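Local coordinates for probable acetyltransferase (Pseudomonas aeruginosa PAO1, PDB 2EUI) that probably transfers an acyl group, such as acetyl from acetyl-CoA, to an acceptor, as a member of the GNAT acetyltransferase family, at the interface of chains A and B. Numbering follows the deposited sequence. Chains: chain A/B, Probable acetyltransferase.

Contact 1: the interface of chains A and B. Residues chain A 116, 118, 144-145; chain B 114-116, 138.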
# COMPACT_ATOMS: atom_id res chain seq x y z
N ARG A 116 0.10 4.85 6.82
CA ARG A 116 1.47 4.42 6.62
C ARG A 116 2.07 5.22 5.47
O ARG A 116 1.42 5.43 4.44
CB ARG A 116 1.49 2.91 6.34
CG ARG A 116 2.84 2.31 5.95
CD ARG A 116 3.19 2.56 4.47
NE ARG A 116 4.31 1.74 4.00
CZ ARG A 116 4.29 0.41 3.92
NH1 ARG A 116 3.20 -0.27 4.28
NH2 ARG A 116 5.35 -0.25 3.48
N SER A 118 5.82 5.97 3.13
CA SER A 118 7.13 5.45 2.78
C SER A 118 7.78 6.49 1.87
O SER A 118 7.14 6.98 0.95
CB SER A 118 6.97 4.11 2.05
OG SER A 118 8.23 3.51 1.82
N TYR A 144 11.24 -5.21 4.34
CA TYR A 144 11.86 -5.83 3.17
C TYR A 144 11.43 -5.27 1.82
O TYR A 144 10.37 -4.66 1.67
CB TYR A 144 11.61 -7.33 3.19
CG TYR A 144 12.44 -8.06 4.21
CD1 TYR A 144 12.07 -8.07 5.55
CD2 TYR A 144 13.62 -8.71 3.83
CE1 TYR A 144 12.86 -8.72 6.50
CE2 TYR A 144 14.41 -9.35 4.77
CZ TYR A 144 14.02 -9.36 6.10
OH TYR A 144 14.80 -10.00 7.03
N THR A 145 12.27 -5.50 0.83
CA THR A 145 12.01 -5.03 -0.52
C THR A 145 12.58 -6.01 -1.52
O THR A 145 13.69 -6.49 -1.36
CB THR A 145 12.65 -3.65 -0.76
OG1 THR A 145 11.74 -2.63 -0.34
CG2 THR A 145 13.01 -3.44 -2.22
N ARG B 114 8.28 -3.24 -7.28
CA ARG B 114 8.78 -4.04 -6.18
C ARG B 114 7.65 -4.64 -5.35
O ARG B 114 6.48 -4.30 -5.51
CB ARG B 114 9.64 -3.14 -5.28
CG ARG B 114 8.80 -2.12 -4.46
CD ARG B 114 9.66 -1.22 -3.61
NE ARG B 114 10.50 -0.35 -4.44
CZ ARG B 114 10.12 0.82 -4.95
NH1 ARG B 114 8.90 1.30 -4.72
NH2 ARG B 114 10.96 1.49 -5.72
N MSE B 115 8.04 -5.54 -4.45
CA MSE B 115 7.15 -6.19 -3.50
C MSE B 115 7.70 -5.76 -2.14
O MSE B 115 8.90 -5.56 -2.01
CB MSE B 115 7.24 -7.72 -3.59
CG MSE B 115 6.55 -8.37 -4.76
SE MSE B 115 6.43 -10.29 -4.48
CE MSE B 115 5.07 -10.26 -3.10
N ARG B 116 6.84 -5.62 -1.14
CA ARG B 116 7.29 -5.23 0.19
C ARG B 116 6.74 -6.19 1.22
O ARG B 116 5.69 -6.78 1.02
CB ARG B 116 6.77 -3.83 0.55
CG ARG B 116 7.49 -2.63 -0.04
CD ARG B 116 6.78 -1.37 0.45
NE ARG B 116 7.44 -0.15 0.01
CZ ARG B 116 8.63 0.26 0.45
NH1 ARG B 116 9.30 -0.46 1.36
NH2 ARG B 116 9.16 1.38 -0.03
N ASP B 138 15.16 -3.29 3.19
CA ASP B 138 14.93 -2.00 2.55
C ASP B 138 15.91 -0.90 2.95
O ASP B 138 15.80 -0.32 4.03
CB ASP B 138 13.49 -1.58 2.84
CG ASP B 138 13.18 -0.18 2.35
OD1 ASP B 138 13.69 0.19 1.27
OD2 ASP B 138 12.42 0.53 3.03

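Contact 2: the interface of chains A and B. Residues chain A 104, 107-108, 112-113; chain B 147-149.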
# COMPACT_ATOMS: atom_id res chain seq x y z
N LYS A 104 -5.76 13.48 7.08
CA LYS A 104 -5.79 12.76 8.35
C LYS A 104 -7.21 12.71 8.91
O LYS A 104 -7.63 11.68 9.45
CB LYS A 104 -4.86 13.42 9.37
CG LYS A 104 -4.83 12.66 10.69
CD LYS A 104 -3.81 13.19 11.68
CE LYS A 104 -4.00 12.49 13.03
NZ LYS A 104 -3.10 12.98 14.11
N ALA A 107 -8.95 9.86 7.24
CA ALA A 107 -8.60 8.55 7.77
C ALA A 107 -9.40 8.26 9.04
O ALA A 107 -9.93 7.16 9.23
CB ALA A 107 -7.10 8.48 8.06
N ARG A 108 -9.47 9.27 9.91
CA ARG A 108 -10.22 9.16 11.15
C ARG A 108 -11.67 8.89 10.80
O ARG A 108 -12.25 7.91 11.25
CB ARG A 108 -10.11 10.46 11.96
CG ARG A 108 -8.74 10.71 12.57
CD ARG A 108 -8.79 11.87 13.56
NE ARG A 108 -7.50 12.12 14.22
CZ ARG A 108 -6.88 11.25 15.02
NH1 ARG A 108 -7.43 10.06 15.27
NH2 ARG A 108 -5.72 11.57 15.59
N ALA A 112 -9.85 4.26 10.21
CA ALA A 112 -8.63 3.60 9.78
C ALA A 112 -7.85 3.24 11.03
O ALA A 112 -7.90 3.95 12.02
CB ALA A 112 -7.82 4.53 8.90
N VAL A 113 -7.14 2.12 10.99
CA VAL A 113 -6.34 1.71 12.15
C VAL A 113 -5.13 2.62 12.18
O VAL A 113 -4.70 3.08 13.24
CB VAL A 113 -5.80 0.26 12.01
CG1 VAL A 113 -5.18 -0.19 13.33
CG2 VAL A 113 -6.91 -0.66 11.59
N PRO B 147 -0.57 6.11 14.31
CA PRO B 147 -1.81 5.55 14.86
C PRO B 147 -3.01 6.47 14.60
O PRO B 147 -2.88 7.69 14.72
CB PRO B 147 -1.50 5.41 16.34
CG PRO B 147 -0.02 5.13 16.33
CD PRO B 147 0.50 6.12 15.31
N ILE B 148 -4.15 5.88 14.25
CA ILE B 148 -5.35 6.66 13.96
C ILE B 148 -6.57 6.22 14.76
O ILE B 148 -7.38 7.05 15.19
CB ILE B 148 -5.76 6.58 12.46
CG1 ILE B 148 -4.64 7.12 11.56
CG2 ILE B 148 -7.04 7.39 12.23
CD1 ILE B 148 -4.43 8.62 11.66
N SER B 149 -6.72 4.92 14.95
CA SER B 149 -7.89 4.44 15.67
C SER B 149 -7.69 3.33 16.69
O SER B 149 -6.57 3.00 17.07
CB SER B 149 -8.97 4.00 14.68
OG SER B 149 -9.80 5.09 14.30

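Contact 3: the interface of chains A and B. Residues chain A 21, 25, 82-83; chain B 71-73.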
# COMPACT_ATOMS: atom_id res chain seq x y z
N TYR A 21 6.22 17.37 -9.39
CA TYR A 21 6.45 16.54 -8.21
C TYR A 21 7.46 15.42 -8.46
O TYR A 21 8.43 15.26 -7.72
CB TYR A 21 5.12 15.94 -7.75
CG TYR A 21 5.24 14.77 -6.81
CD1 TYR A 21 5.70 14.95 -5.51
CD2 TYR A 21 4.90 13.49 -7.22
CE1 TYR A 21 5.82 13.87 -4.64
CE2 TYR A 21 5.02 12.41 -6.36
CZ TYR A 21 5.48 12.61 -5.07
OH TYR A 21 5.59 11.54 -4.20
N TYR A 25 11.67 15.18 -7.39
CA TYR A 25 12.25 14.10 -6.59
C TYR A 25 13.19 13.17 -7.35
O TYR A 25 13.49 12.06 -6.89
CB TYR A 25 11.14 13.30 -5.91
CG TYR A 25 10.53 14.05 -4.74
CD1 TYR A 25 11.27 14.28 -3.59
CD2 TYR A 25 9.24 14.56 -4.81
CE1 TYR A 25 10.73 15.01 -2.52
CE2 TYR A 25 8.69 15.29 -3.76
CZ TYR A 25 9.44 15.51 -2.62
OH TYR A 25 8.89 16.21 -1.56
N ASN A 82 1.29 8.25 -0.16
CA ASN A 82 2.44 8.23 -1.06
C ASN A 82 2.97 9.61 -1.44
O ASN A 82 4.17 9.85 -1.33
CB ASN A 82 2.09 7.48 -2.36
CG ASN A 82 3.22 7.54 -3.38
OD1 ASN A 82 3.01 7.26 -4.57
ND2 ASN A 82 4.41 7.89 -2.93
N ASP A 83 2.07 10.49 -1.89
CA ASP A 83 2.45 11.83 -2.35
C ASP A 83 1.83 13.01 -1.62
O ASP A 83 0.67 13.00 -1.20
CB ASP A 83 2.11 12.02 -3.83
CG ASP A 83 2.25 10.75 -4.64
OD1 ASP A 83 3.38 10.22 -4.74
OD2 ASP A 83 1.21 10.28 -5.18
N SER B 71 3.58 3.17 -7.09
CA SER B 71 4.76 4.02 -6.96
C SER B 71 4.53 5.17 -7.92
O SER B 71 4.65 5.00 -9.13
CB SER B 71 6.04 3.30 -7.37
OG SER B 71 7.13 4.21 -7.44
N SER B 72 4.16 6.34 -7.40
CA SER B 72 3.93 7.50 -8.25
C SER B 72 5.23 7.87 -8.94
O SER B 72 5.26 8.10 -10.14
CB SER B 72 3.44 8.71 -7.44
OG SER B 72 2.08 8.58 -7.06
N LEU B 73 6.30 7.88 -8.17
CA LEU B 73 7.62 8.22 -8.69
C LEU B 73 8.03 7.48 -9.95
O LEU B 73 8.52 8.11 -10.88
CB LEU B 73 8.67 8.04 -7.60
CG LEU B 73 8.59 9.15 -6.55
CD1 LEU B 73 8.45 10.50 -7.25
CD2 LEU B 73 7.40 8.93 -5.65

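Contact 1: the interface of chains A and B
The aliphatic stem of B:Arg116 fills the middle of this contact, and the backbone carbonyl of A:Tyr144 points its O at that stem, 3.9 Å from B:Arg116 CG. Here two strands from different chains run antiparallel, A:Thr145 paired with B:Arg116, and their side chains lie side by side and point the same way. Extended from CG to NE, the arginine carries its head across to strand 114-120 of chain A. On the way its CD is met by NH2 of A:Arg116, 3.5 Å off; the two guanidinium planes are turned 60° apart, so like charges come near without stacking. At the tip, B:Arg116 NH2 gives a hydrogen bond to the hydroxyl OG of A:Ser118 at 3.0 Å. That hydroxyl stands anti to its own backbone N (chi1 -174°), turned toward the arginine. Within chain B, CD of B:Arg114 sits 4.2 Å above one guanidinium face, near the rim. B:Asp138 comes to the edge in plane, its OD2 making a long salt bridge of 3.7 Å to B:Arg116 NH1, which probably eases the charge beside A:Arg116. The site splices the C-terminal strand of one subunit onto the sheet of the other and so helps hold the dimer.

Contact 2: the interface of chains A and B
B:Ile148, just past the end of strand 141-147, pushes its side chain between the helix 92-109 of chain A and the short stretch A:Ala112-A:Val113. Its CB lies 3.4 Å from the carbonyl O of A:Ala112. From there the chain forks. The CG2 methyl stays near that same O of A:Ala112, at 3.5 Å, and also packs 3.7 Å from CG of A:Arg108 on the helix, the two side chains crossing at a slant. The other branch runs through CG1, which stands anti to the carbonyl carbon (chi1 -60°), and its CD1 tip reaches the aliphatic part of A:Lys104, 4.1 Å from CE. Much of this isoleucine is buried by the partner, which makes it the apolar plug of a dimer contact formed by the C-terminal tail. The backbone fixes it in place: O of A:Val113 accepts from two successive amides, B:Ile148 N at 3.0 Å and B:Ser149 N at 3.2 Å. Both come from the same face of that carbonyl, 36° and 51° out of its plane. A:Arg108 NH1 lies 3.0 Å from O of B:Ile148, but its N-H points away and no hydrogen bond forms.

Contact 3: the interface of chains A and B
OD1 of A:Asn82, the side-chain amide oxygen, takes two hydrogen bonds from one residue of the other chain, B:Ser72. The backbone N of B:Ser72 comes to it at 3.2 Å in the carbonyl plane, whereas the hydroxyl OG, 3.0 Å away, stands 41° above that plane. A:Asn82 and A:Asp83 belong to strand 76-86, which in the GNAT acetyltransferase fold leads into the loop and helix (here 92-109) that typically hold the pyrophosphate of acetyl-CoA. B:Ser72 lies in the turn that follows strand 60-71. Its hydroxyl also approaches the carboxylate of A:Asp83, 2.7 Å from OD2, on the syn side and slightly out of plane. OG has one hydrogen for two acceptors, so both bonds are unlikely to be full at once. With CG of A:Asn82 anti to the backbone N (chi1 175°), the amide is swung toward the turn of chain B. A:Tyr21, itself in the interface, probably also steadies the acid: its phenol OH donates to A:Asp83 OD1 at 2.6 Å, and OD1 accepts on its anti lone pair, the one away from OD2. The same tyrosine is crossed at about a right angle by B:Leu73. One leucine methyl, CD2, lies 3.5 Å from the phenol oxygen of A:Tyr21; the other, CD1, lies 4.0 Å from the ring carbon CE2 and also touches CB of A:Tyr25. The ring of A:Tyr25 in turn meets CD1 of A:Tyr21 with its edge.

Contacts 1 and 3 have their C-alpha centres about 14 Å apart; contact 2 is more distant, about 21 Å from contact 1 and 22 Å from contact 3. Contacts 1 and 2 sample the two symmetry-related copies of one pairing: the C-terminal strand of either chain meets the stretch around residues 112-116 of its partner, with the chains' roles swapped. Contact 3 is built from other elements, a turn of chain B against helix 11-24 and strand 76-86 of chain A. The dimer thus combines pairing of C-terminal strands across the chains with a side contact on the strand that in GNAT enzymes precedes the CoA-binding loop.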